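Local structure of phosphoglycerol transferase GacH (Streptococcus pyogenes MGAS5005, 6DGM) at residues K225-T228 against E229-H233; S279-N282 against K283-N287. The protein probably transfers glycerol phosphate onto the streptococcal rhamnose polysaccharide, this chain being its manganese-binding, sulfatase-family domain. One frame throughout, in Å; residues are numbered along the deposited sequence.

Contact 1. Residues K225-T228 against E229-H233; sequences KNFT and EEENH
T228 and E231 form a capping box at the start of helix 229-257, each side chain taking the backbone N-H of the other residue. The N-cap hydroxyl T228 OG1 accepts from E231 N at 3.0 Å in a nearly straight bond. This follows from the T228 rotamer: chi1 of 65° sets OG1 between the backbone N and the carbonyl carbon, turned onto the first helical turn. In return T228 N donates to E231 OE1 at 2.9 Å. That N-H reaches OE1 on its anti side, 32° out of the carboxylate plane. The E231 carboxylate, negative if ionised, would also suit the positive end of the helix dipole. A water molecule donates to E231 OE1 and to N226 O, tying the cap to the preceding loop. The first backbone bond of the helix runs from N232 N to T228 O (3.0 Å).

Beyond the box, the F227 ring crosses the E231 side chain at about a right angle, CD2 being 3.7 Å from E231 CB, and it also packs on P277 and A280. The N232 amide plane is inclined 27° to this ring. N232 OD1 accepts from G224 N, at the end of strand 222-224, and it comes within 3.1 Å of F227 CB.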
# COMPACT_ATOMS: atom_id res chain seq x y z
N LYS A 225 16.37 -24.17 -6.61
CA LYS A 225 16.50 -25.39 -7.39
C LYS A 225 16.73 -25.05 -8.86
O LYS A 225 15.97 -24.29 -9.46
CB LYS A 225 15.23 -26.24 -7.25
CG LYS A 225 15.30 -27.59 -7.91
CD LYS A 225 14.01 -28.39 -7.73
CE LYS A 225 14.06 -29.69 -8.51
NZ LYS A 225 12.92 -30.60 -8.18
N ASN A 226 17.83 -25.57 -9.42
CA ASN A 226 18.16 -25.36 -10.82
C ASN A 226 18.39 -23.89 -11.16
O ASN A 226 18.34 -23.51 -12.34
CB ASN A 226 17.08 -25.95 -11.73
CG ASN A 226 16.97 -27.43 -11.58
OD1 ASN A 226 17.99 -28.12 -11.52
ND2 ASN A 226 15.75 -27.94 -11.48
N PHE A 227 18.68 -23.06 -10.17
CA PHE A 227 19.00 -21.67 -10.45
C PHE A 227 20.37 -21.56 -11.10
O PHE A 227 21.29 -22.35 -10.82
CB PHE A 227 19.03 -20.84 -9.17
CG PHE A 227 17.69 -20.38 -8.70
CD1 PHE A 227 16.52 -21.03 -9.07
CD2 PHE A 227 17.60 -19.30 -7.87
CE1 PHE A 227 15.28 -20.60 -8.59
CE2 PHE A 227 16.37 -18.85 -7.40
CZ PHE A 227 15.21 -19.50 -7.76
N THR A 228 20.52 -20.54 -11.94
CA THR A 228 21.84 -20.17 -12.43
C THR A 228 22.65 -19.53 -11.31
O THR A 228 22.13 -19.13 -10.27
CB THR A 228 21.71 -19.15 -13.56
OG1 THR A 228 21.15 -17.94 -13.04
CG2 THR A 228 20.82 -19.68 -14.68
N GLU A 229 23.97 -19.42 -11.54
CA GLU A 229 24.82 -18.73 -10.58
C GLU A 229 24.32 -17.31 -10.34
O GLU A 229 24.26 -16.85 -9.19
CB GLU A 229 26.25 -18.71 -11.10
CG GLU A 229 26.92 -20.08 -11.15
CD GLU A 229 26.73 -20.84 -12.49
OE1 GLU A 229 25.80 -20.52 -13.27
OE2 GLU A 229 27.53 -21.76 -12.75
N GLU A 230 23.93 -16.61 -11.41
CA GLU A 230 23.46 -15.23 -11.28
C GLU A 230 22.18 -15.16 -10.46
O GLU A 230 22.02 -14.27 -9.61
CB GLU A 230 23.24 -14.64 -12.67
CG GLU A 230 22.65 -13.23 -12.70
CD GLU A 230 22.47 -12.69 -14.12
OE1 GLU A 230 22.81 -13.39 -15.11
OE2 GLU A 230 21.99 -11.54 -14.25
N GLU A 231 21.23 -16.07 -10.72
CA GLU A 231 19.99 -16.09 -9.95
C GLU A 231 20.28 -16.32 -8.47
O GLU A 231 19.70 -15.65 -7.61
CB GLU A 231 19.05 -17.15 -10.51
CG GLU A 231 18.43 -16.74 -11.86
CD GLU A 231 17.79 -17.90 -12.64
OE1 GLU A 231 18.08 -19.09 -12.38
OE2 GLU A 231 17.00 -17.60 -13.55
N ASN A 232 21.16 -17.27 -8.16
CA ASN A 232 21.50 -17.54 -6.77
C ASN A 232 22.20 -16.35 -6.13
O ASN A 232 21.96 -16.03 -4.96
CB ASN A 232 22.42 -18.76 -6.67
CG ASN A 232 21.66 -20.08 -6.77
OD1 ASN A 232 20.45 -20.11 -6.55
ND2 ASN A 232 22.37 -21.17 -7.09
N HIS A 233 23.06 -15.67 -6.88
CA HIS A 233 23.77 -14.52 -6.33
C HIS A 233 22.82 -13.37 -6.06
O HIS A 233 22.89 -12.72 -5.01
CB HIS A 233 24.88 -14.08 -7.29
CG HIS A 233 25.79 -13.04 -6.72
ND1 HIS A 233 26.56 -13.27 -5.60
CD2 HIS A 233 26.05 -11.77 -7.10
CE1 HIS A 233 27.25 -12.19 -5.32
NE2 HIS A 233 26.97 -11.26 -6.21
O HOH W 1 17.10 -21.30 -13.54

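Contact 2. Residues S279-N282 against K283-N287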
# COMPACT_ATOMS: atom_id res chain seq x y z
N SER A 279 10.25 -21.18 -12.77
CA SER A 279 10.38 -22.50 -12.18
C SER A 279 10.44 -22.45 -10.66
O SER A 279 10.09 -23.43 -9.99
CB SER A 279 11.66 -23.15 -12.71
OG SER A 279 12.78 -22.48 -12.18
N ALA A 280 10.91 -21.33 -10.10
CA ALA A 280 11.04 -21.20 -8.65
C ALA A 280 9.72 -21.43 -7.92
O ALA A 280 9.72 -21.87 -6.77
CB ALA A 280 11.56 -19.81 -8.28
N PHE A 281 8.59 -21.15 -8.57
CA PHE A 281 7.29 -21.21 -7.91
C PHE A 281 6.62 -22.58 -7.98
O PHE A 281 5.59 -22.78 -7.34
CB PHE A 281 6.40 -20.10 -8.48
CG PHE A 281 7.02 -18.74 -8.36
CD1 PHE A 281 7.03 -18.07 -7.15
CD2 PHE A 281 7.66 -18.16 -9.45
CE1 PHE A 281 7.63 -16.84 -7.02
CE2 PHE A 281 8.25 -16.91 -9.33
CZ PHE A 281 8.24 -16.26 -8.12
N ASN A 282 7.19 -23.52 -8.73
CA ASN A 282 6.79 -24.93 -8.70
C ASN A 282 5.30 -25.20 -8.52
O ASN A 282 4.88 -25.72 -7.48
CB ASN A 282 7.54 -25.64 -7.55
CG ASN A 282 7.40 -27.16 -7.59
OD1 ASN A 282 7.11 -27.74 -8.63
ND2 ASN A 282 7.61 -27.81 -6.44
N LYS A 283 4.49 -24.90 -9.53
CA LYS A 283 3.06 -25.18 -9.51
C LYS A 283 2.27 -24.32 -8.51
O LYS A 283 1.05 -24.48 -8.40
CB LYS A 283 2.72 -26.65 -9.21
CG LYS A 283 3.31 -27.67 -10.17
CD LYS A 283 3.34 -29.07 -9.55
CE LYS A 283 2.33 -30.02 -10.19
NZ LYS A 283 1.97 -31.17 -9.28
N HIS A 284 2.94 -23.44 -7.76
CA HIS A 284 2.26 -22.47 -6.90
C HIS A 284 2.56 -21.09 -7.45
O HIS A 284 3.13 -20.24 -6.74
CB HIS A 284 2.74 -22.57 -5.46
CG HIS A 284 2.16 -23.73 -4.71
ND1 HIS A 284 2.10 -25.00 -5.23
CD2 HIS A 284 1.59 -23.79 -3.48
CE1 HIS A 284 1.53 -25.81 -4.35
NE2 HIS A 284 1.20 -25.10 -3.29
N ILE A 285 2.19 -20.85 -8.71
CA ILE A 285 2.52 -19.60 -9.39
C ILE A 285 1.83 -18.41 -8.75
O ILE A 285 2.26 -17.27 -8.95
CB ILE A 285 2.24 -19.71 -10.90
CG1 ILE A 285 2.94 -18.59 -11.67
CG2 ILE A 285 0.73 -19.68 -11.17
CD1 ILE A 285 4.47 -18.69 -11.67
N GLU A 286 0.77 -18.64 -7.96
CA GLU A 286 0.17 -17.51 -7.26
C GLU A 286 1.20 -16.77 -6.42
O GLU A 286 1.10 -15.54 -6.25
CB GLU A 286 -1.03 -17.97 -6.41
CG GLU A 286 -0.68 -18.87 -5.23
CD GLU A 286 -0.60 -20.35 -5.59
OE1 GLU A 286 -0.65 -20.69 -6.80
OE2 GLU A 286 -0.49 -21.18 -4.66
N ASN A 287 2.21 -17.48 -5.91
CA ASN A 287 3.20 -16.85 -5.03
C ASN A 287 4.12 -15.89 -5.77
O ASN A 287 4.86 -15.15 -5.12
CB ASN A 287 4.02 -17.93 -4.32
CG ASN A 287 3.23 -18.60 -3.20
OD1 ASN A 287 2.45 -17.96 -2.51
ND2 ASN A 287 3.43 -19.90 -3.03
O HOH W 2 5.81 -21.03 -4.76
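F281 reaches across to I285 and N287, and the residues ahead of it belong to the 3-10 segment 279-281 that leads into the turn. S279 O accepts from N282 N within the segment, while A280 is buried against V55 and F227. From F281 the chain enters the turn. Its side chain has CG anti to the carbonyl carbon (chi1 -55°), which directs the ring at 283-287, and its ring atom CD2 lies 3.9 Å from I285 CD1, an apolar contact. Further round the ring, F281 CE1 is 3.8 Å from N287 O and F281 CD1 is 4.1 Å from N287 CB; the ring and the N287 amide plane stand 45° apart.

The backbone from F281 to H284 is a type I' beta turn, with positive phi at both N282 and K283. Its closing bond runs from H284 N to F281 O, 2.8 Å long, the donor tilted 35° from the carbonyl plane. A water accepts from N287 ND2 and lies 3.1 Å from F281 O, to which it may donate. The bond to N282 CB points away from 283-287, although CB lies 3.7 Å from K283 N, and the side chain touches N57. H284 CB lies 3.4 Å from F281 O, and the imidazole ND1 is buried with no hydrogen-bonding partner.

Overall arrangement
Both contacts are local and lie at the surface, on the same side of the chain's centre, with centres about 16 Å apart. Contact 1 starts a long helix and relies on reciprocal side-chain to backbone hydrogen bonds; contact 2 reverses the loop between strands 263-269 and 290-297, where one backbone bond closes the turn and a buried phenylalanine supplies the apolar part. None of the touching residues of contact 1 is buried. The two meet directly, F227 CZ lying 3.7 Å from A280 CB, and N57 makes backbone hydrogen bonds to both K225 and A280. Contact 1 is remote from the annotated sites, whereas the F281 side chain comes within about 10 Å of that of the manganese ligand H271.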